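Local atomic coordinates of separin (Saccharomyces cerevisiae, PDB entry 5U1T), a protein that cleaves the cohesin subunit MCD1/SCC1 at the onset of anaphase as a caspase-like cysteine protease, and is held inactive by securin through most of the cell cycle. Residues A[613-617]-A[618-622]; A[651-655]-A[656-660]. All coordinates share one frame; numbering follows the deposited sequence.

Interaction 1. Residues A[613-617]-A[618-622]; sequences CYLNF and NNFDK
Leu615 and Phe620 meet where a Schellman motif ends helix 602-617 and lets the chain turn into helix 621-633. Asn619, with positive phi (57°), is the C-prime residue. Its N reaches Asn616 O at 3.1 Å from above the carbonyl plane, while Phe620 N makes a nearly straight bond of 2.9 Å to Leu615 O. Asn618 N adds two weak hydrogen bonds, to the carbonyl oxygens of Tyr614 and Leu615.

The tightly packed side is inward. The Asn618 amide, its CG turned beside the backbone N (chi1 -79°), stands almost perpendicular to the Tyr614 ring, over the centre of one face. The hydroxyl of that ring is hydrogen-bonded to Leu574 O, which would limit movement of its far end. Leu578 of helix 578-590 packs on Tyr614, Leu615 and Phe620, and Ile830 of helix 829-845 packs on Phe617, Asn618 and Asn619.

The other side is looser: Asn616 points away from the turn, partly exposed. Where the two segments pack through apolar groups, the side chains of Leu615 and Phe620 cross at about a right angle, with Leu615 CD2 3.6 Å from both CB and CD2 of Phe620.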
loop_
_atom_site.group_PDB
_atom_site.type_symbol
_atom_site.label_atom_id
_atom_site.label_comp_id
_atom_site.label_asym_id
_atom_site.label_seq_id
_atom_site.Cartn_x
_atom_site.Cartn_y
_atom_site.Cartn_z
ATOM N N CYS A 613 -8.089 7.394 5.597
ATOM C CA CYS A 613 -7.000 6.486 5.292
ATOM C C CYS A 613 -6.793 5.407 6.356
ATOM O O CYS A 613 -6.456 4.273 6.018
ATOM C CB CYS A 613 -5.711 7.274 5.086
ATOM S SG CYS A 613 -4.192 6.315 5.004
ATOM N N TYR A 614 -7.002 5.714 7.628
ATOM C CA TYR A 614 -6.809 4.682 8.643
ATOM C C TYR A 614 -8.041 3.787 8.749
ATOM O O TYR A 614 -7.928 2.628 9.130
ATOM C CB TYR A 614 -6.491 5.291 10.001
ATOM C CG TYR A 614 -5.756 4.397 10.975
ATOM C CD1 TYR A 614 -4.578 3.758 10.612
ATOM C CD2 TYR A 614 -6.215 4.230 12.274
ATOM C CE1 TYR A 614 -3.878 2.969 11.510
ATOM C CE2 TYR A 614 -5.520 3.443 13.185
ATOM C CZ TYR A 614 -4.354 2.811 12.788
ATOM O OH TYR A 614 -3.652 2.022 13.667
ATOM N N LEU A 615 -9.214 4.331 8.436
ATOM C CA LEU A 615 -10.415 3.518 8.373
ATOM C C LEU A 615 -10.277 2.480 7.246
ATOM O O LEU A 615 -10.475 1.279 7.434
ATOM C CB LEU A 615 -11.658 4.380 8.137
ATOM C CG LEU A 615 -12.235 5.178 9.303
ATOM C CD1 LEU A 615 -13.417 5.973 8.799
ATOM C CD2 LEU A 615 -12.633 4.300 10.476
ATOM N N ASN A 616 -9.928 2.978 6.071
ATOM C CA ASN A 616 -9.734 2.159 4.900
ATOM C C ASN A 616 -8.663 1.078 5.063
ATOM O O ASN A 616 -8.845 -0.058 4.650
ATOM C CB ASN A 616 -9.381 3.067 3.739
ATOM C CG ASN A 616 -8.924 2.310 2.541
ATOM O OD1 ASN A 616 -7.794 1.803 2.496
ATOM N ND2 ASN A 616 -9.785 2.248 1.536
ATOM N N PHE A 617 -7.539 1.433 5.658
ATOM C CA PHE A 617 -6.470 0.479 5.876
ATOM C C PHE A 617 -6.886 -0.602 6.879
ATOM O O PHE A 617 -6.329 -1.698 6.873
ATOM C CB PHE A 617 -5.222 1.234 6.329
ATOM C CG PHE A 617 -4.092 0.367 6.825
ATOM C CD1 PHE A 617 -4.002 0.019 8.174
ATOM C CD2 PHE A 617 -3.084 -0.027 5.973
ATOM C CE1 PHE A 617 -2.950 -0.737 8.646
ATOM C CE2 PHE A 617 -2.027 -0.780 6.441
ATOM C CZ PHE A 617 -1.968 -1.150 7.783
ATOM N N ASN A 618 -7.866 -0.304 7.728
ATOM C CA ASN A 618 -8.348 -1.294 8.692
ATOM C C ASN A 618 -9.674 -1.908 8.276
ATOM O O ASN A 618 -10.277 -2.674 9.034
ATOM C CB ASN A 618 -8.476 -0.688 10.082
ATOM C CG ASN A 618 -7.149 -0.593 10.785
ATOM O OD1 ASN A 618 -6.670 0.503 11.100
ATOM N ND2 ASN A 618 -6.526 -1.741 11.027
ATOM N N ASN A 619 -10.097 -1.572 7.059
ATOM C CA ASN A 619 -11.311 -2.095 6.457
ATOM C C ASN A 619 -12.526 -1.807 7.350
ATOM O O ASN A 619 -13.325 -2.678 7.635
ATOM C CB ASN A 619 -11.178 -3.608 6.170
ATOM C CG ASN A 619 -9.854 -3.977 5.470
ATOM O OD1 ASN A 619 -9.642 -3.658 4.291
ATOM N ND2 ASN A 619 -8.967 -4.666 6.196
ATOM N N PHE A 620 -12.663 -0.569 7.800
ATOM C CA PHE A 620 -13.830 -0.181 8.585
ATOM C C PHE A 620 -14.857 0.341 7.603
ATOM O O PHE A 620 -15.402 1.428 7.792
ATOM C CB PHE A 620 -13.495 0.895 9.621
ATOM C CG PHE A 620 -12.842 0.384 10.872
ATOM C CD1 PHE A 620 -12.041 -0.744 10.867
ATOM C CD2 PHE A 620 -13.022 1.052 12.071
ATOM C CE1 PHE A 620 -11.430 -1.191 12.041
ATOM C CE2 PHE A 620 -12.412 0.603 13.238
ATOM C CZ PHE A 620 -11.618 -0.518 13.219
ATOM N N ASP A 621 -15.112 -0.431 6.555
ATOM C CA ASP A 621 -15.780 0.063 5.357
ATOM C C ASP A 621 -17.161 0.703 5.597
ATOM O O ASP A 621 -17.578 1.583 4.840
ATOM C CB ASP A 621 -15.895 -1.079 4.337
ATOM C CG ASP A 621 -14.563 -1.812 4.111
ATOM O OD1 ASP A 621 -13.500 -1.152 4.075
ATOM O OD2 ASP A 621 -14.571 -3.060 3.976
ATOM N N LYS A 622 -17.863 0.270 6.641
ATOM C CA LYS A 622 -19.174 0.818 6.974
ATOM C C LYS A 622 -19.033 2.278 7.435
ATOM O O LYS A 622 -19.684 3.188 6.906
ATOM C CB LYS A 622 -19.830 -0.028 8.064
ATOM C CG LYS A 622 -21.292 0.252 8.330
ATOM C CD LYS A 622 -21.797 -0.658 9.441
ATOM C CE LYS A 622 -23.147 -1.298 9.114
ATOM N NZ LYS A 622 -24.331 -0.353 9.191
#

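Interaction 2. Residues A[651-655]-A[656-660]; sequences EAYLS and LYMID
Leu656, the first residue to leave helical geometry after helix 642-655, still donates its N-H to Ala652 O (N to O 3.1 Å), with a weak second bond to Tyr653 O. With CG placed beside the backbone N (chi1 -76°), its side chain lies alongside the last helical turn, CB 3.6 Å from Ala652 O, and reaches onward to Tyr895 and Phe896.

Tyr657 takes positive phi (48°) and donates its N-H to Leu654 O (N to O 2.8 Å), approaching from above the carbonyl plane. The same oxygen sits over one face of the Tyr657 ring, offset toward the rim, and His694 meets this ring edge-to-face.

Met658 follows with a 2.8 Å bond from its N to Tyr653 O. Its side chain, extended beyond CG, crosses the tyrosine obliquely and brings SD to 3.6 Å from Tyr653 CD1. The sulfur lies 4.8 Å from the Tyr653 ring centroid, an oblique Met-aromatic contact. Met658 is also the N-cap of helix 659-672 and the centre of an inverse gamma turn. Two bonds, one donated by the positive-phi residue Tyr657 and the other by Met658 after it, make the Schellman motif that ends helix 642-655.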
loop_
_atom_site.group_PDB
_atom_site.type_symbol
_atom_site.label_atom_id
_atom_site.label_comp_id
_atom_site.label_asym_id
_atom_site.label_seq_id
_atom_site.Cartn_x
_atom_site.Cartn_y
_atom_site.Cartn_z
ATOM N N GLU A 651 -13.425 3.051 -2.750
ATOM C CA GLU A 651 -12.668 1.932 -2.224
ATOM C C GLU A 651 -13.474 1.169 -1.175
ATOM O O GLU A 651 -13.322 -0.039 -1.046
ATOM C CB GLU A 651 -11.338 2.416 -1.647
ATOM C CG GLU A 651 -10.467 3.175 -2.651
ATOM C CD GLU A 651 -9.652 2.253 -3.569
ATOM O OE1 GLU A 651 -8.456 2.031 -3.256
ATOM O OE2 GLU A 651 -10.196 1.752 -4.599
ATOM N N ALA A 652 -14.349 1.852 -0.449
ATOM C CA ALA A 652 -15.163 1.198 0.573
ATOM C C ALA A 652 -16.281 0.357 -0.052
ATOM O O ALA A 652 -16.537 -0.756 0.392
ATOM C CB ALA A 652 -15.746 2.224 1.532
ATOM N N TYR A 653 -16.948 0.892 -1.071
ATOM C CA TYR A 653 -17.913 0.110 -1.837
ATOM C C TYR A 653 -17.272 -1.174 -2.373
ATOM O O TYR A 653 -17.814 -2.272 -2.209
ATOM C CB TYR A 653 -18.481 0.936 -2.988
ATOM C CG TYR A 653 -19.532 1.921 -2.553
ATOM C CD1 TYR A 653 -20.315 1.671 -1.435
ATOM C CD2 TYR A 653 -19.743 3.103 -3.257
ATOM C CE1 TYR A 653 -21.281 2.572 -1.025
ATOM C CE2 TYR A 653 -20.713 4.017 -2.852
ATOM C CZ TYR A 653 -21.480 3.746 -1.737
ATOM O OH TYR A 653 -22.439 4.643 -1.327
ATOM N N LEU A 654 -16.108 -1.024 -2.998
ATOM C CA LEU A 654 -15.358 -2.150 -3.526
ATOM C C LEU A 654 -14.984 -3.146 -2.429
ATOM O O LEU A 654 -15.183 -4.345 -2.597
ATOM C CB LEU A 654 -14.108 -1.665 -4.248
ATOM C CG LEU A 654 -14.325 -0.825 -5.508
ATOM C CD1 LEU A 654 -13.015 -0.202 -5.927
ATOM C CD2 LEU A 654 -14.884 -1.628 -6.646
ATOM N N SER A 655 -14.464 -2.679 -1.303
ATOM C CA SER A 655 -14.108 -3.614 -0.245
ATOM C C SER A 655 -15.336 -4.400 0.244
ATOM O O SER A 655 -15.220 -5.545 0.688
ATOM C CB SER A 655 -13.441 -2.885 0.912
ATOM O OG SER A 655 -12.917 -3.783 1.873
ATOM N N LEU A 656 -16.518 -3.807 0.137
ATOM C CA LEU A 656 -17.720 -4.512 0.566
ATOM C C LEU A 656 -18.429 -5.208 -0.611
ATOM O O LEU A 656 -19.584 -5.652 -0.494
ATOM C CB LEU A 656 -18.664 -3.556 1.292
ATOM C CG LEU A 656 -18.150 -3.279 2.698
ATOM C CD1 LEU A 656 -19.084 -2.377 3.478
ATOM C CD2 LEU A 656 -17.878 -4.558 3.461
ATOM N N TYR A 657 -17.704 -5.321 -1.727
ATOM C CA TYR A 657 -18.205 -5.893 -2.988
ATOM C C TYR A 657 -19.572 -5.315 -3.375
ATOM O O TYR A 657 -20.441 -6.004 -3.900
ATOM C CB TYR A 657 -18.240 -7.436 -2.922
ATOM C CG TYR A 657 -16.852 -8.052 -3.025
ATOM C CD1 TYR A 657 -16.066 -8.245 -1.891
ATOM C CD2 TYR A 657 -16.321 -8.412 -4.255
ATOM C CE1 TYR A 657 -14.815 -8.789 -1.983
ATOM C CE2 TYR A 657 -15.065 -8.961 -4.353
ATOM C CZ TYR A 657 -14.312 -9.145 -3.219
ATOM O OH TYR A 657 -13.042 -9.684 -3.326
ATOM N N MET A 658 -19.740 -4.023 -3.125
ATOM C CA MET A 658 -20.914 -3.328 -3.605
ATOM C C MET A 658 -20.608 -2.801 -4.997
ATOM O O MET A 658 -20.421 -1.610 -5.200
ATOM C CB MET A 658 -21.312 -2.211 -2.655
ATOM C CG MET A 658 -21.431 -2.629 -1.200
ATOM S SD MET A 658 -22.119 -1.267 -0.237
ATOM C CE MET A 658 -21.823 -1.823 1.424
ATOM N N ILE A 659 -20.552 -3.709 -5.961
ATOM C CA ILE A 659 -20.069 -3.347 -7.281
ATOM C C ILE A 659 -21.025 -2.351 -7.936
ATOM O O ILE A 659 -20.588 -1.445 -8.646
ATOM C CB ILE A 659 -19.865 -4.595 -8.176
ATOM C CG1 ILE A 659 -18.501 -5.225 -7.926
ATOM C CG2 ILE A 659 -19.845 -4.215 -9.622
ATOM C CD1 ILE A 659 -18.309 -5.774 -6.556
ATOM N N ASP A 660 -22.320 -2.505 -7.672
ATOM C CA ASP A 660 -23.319 -1.554 -8.158
ATOM C C ASP A 660 -22.910 -0.104 -7.877
ATOM O O ASP A 660 -22.770 0.707 -8.799
ATOM C CB ASP A 660 -24.693 -1.826 -7.527
ATOM C CG ASP A 660 -25.532 -2.854 -8.318
ATOM O OD1 ASP A 660 -25.166 -3.211 -9.471
ATOM O OD2 ASP A 660 -26.582 -3.287 -7.778
#

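Both interactions solve one problem, joining consecutive helices within the helical part of the chain and away from the cysteine predicted to be catalytic, with the same backbone device. Interaction 1 is the more deeply buried, and its side chains pair an amide with an aromatic face and leucine with phenylalanine; interaction 2 is only partly buried and relies on sulfur against a tyrosine ring. The turns also touch each other, their centres about 12 Å apart. Asp621, opening helix 621-633, is probably hydrogen-bonded through OD2 to OG of Ser655, the last residue of helix 642-655, and its CB packs on Leu656 CD1. Thus the start of helix 621-633 is tied to the end of helix 642-655.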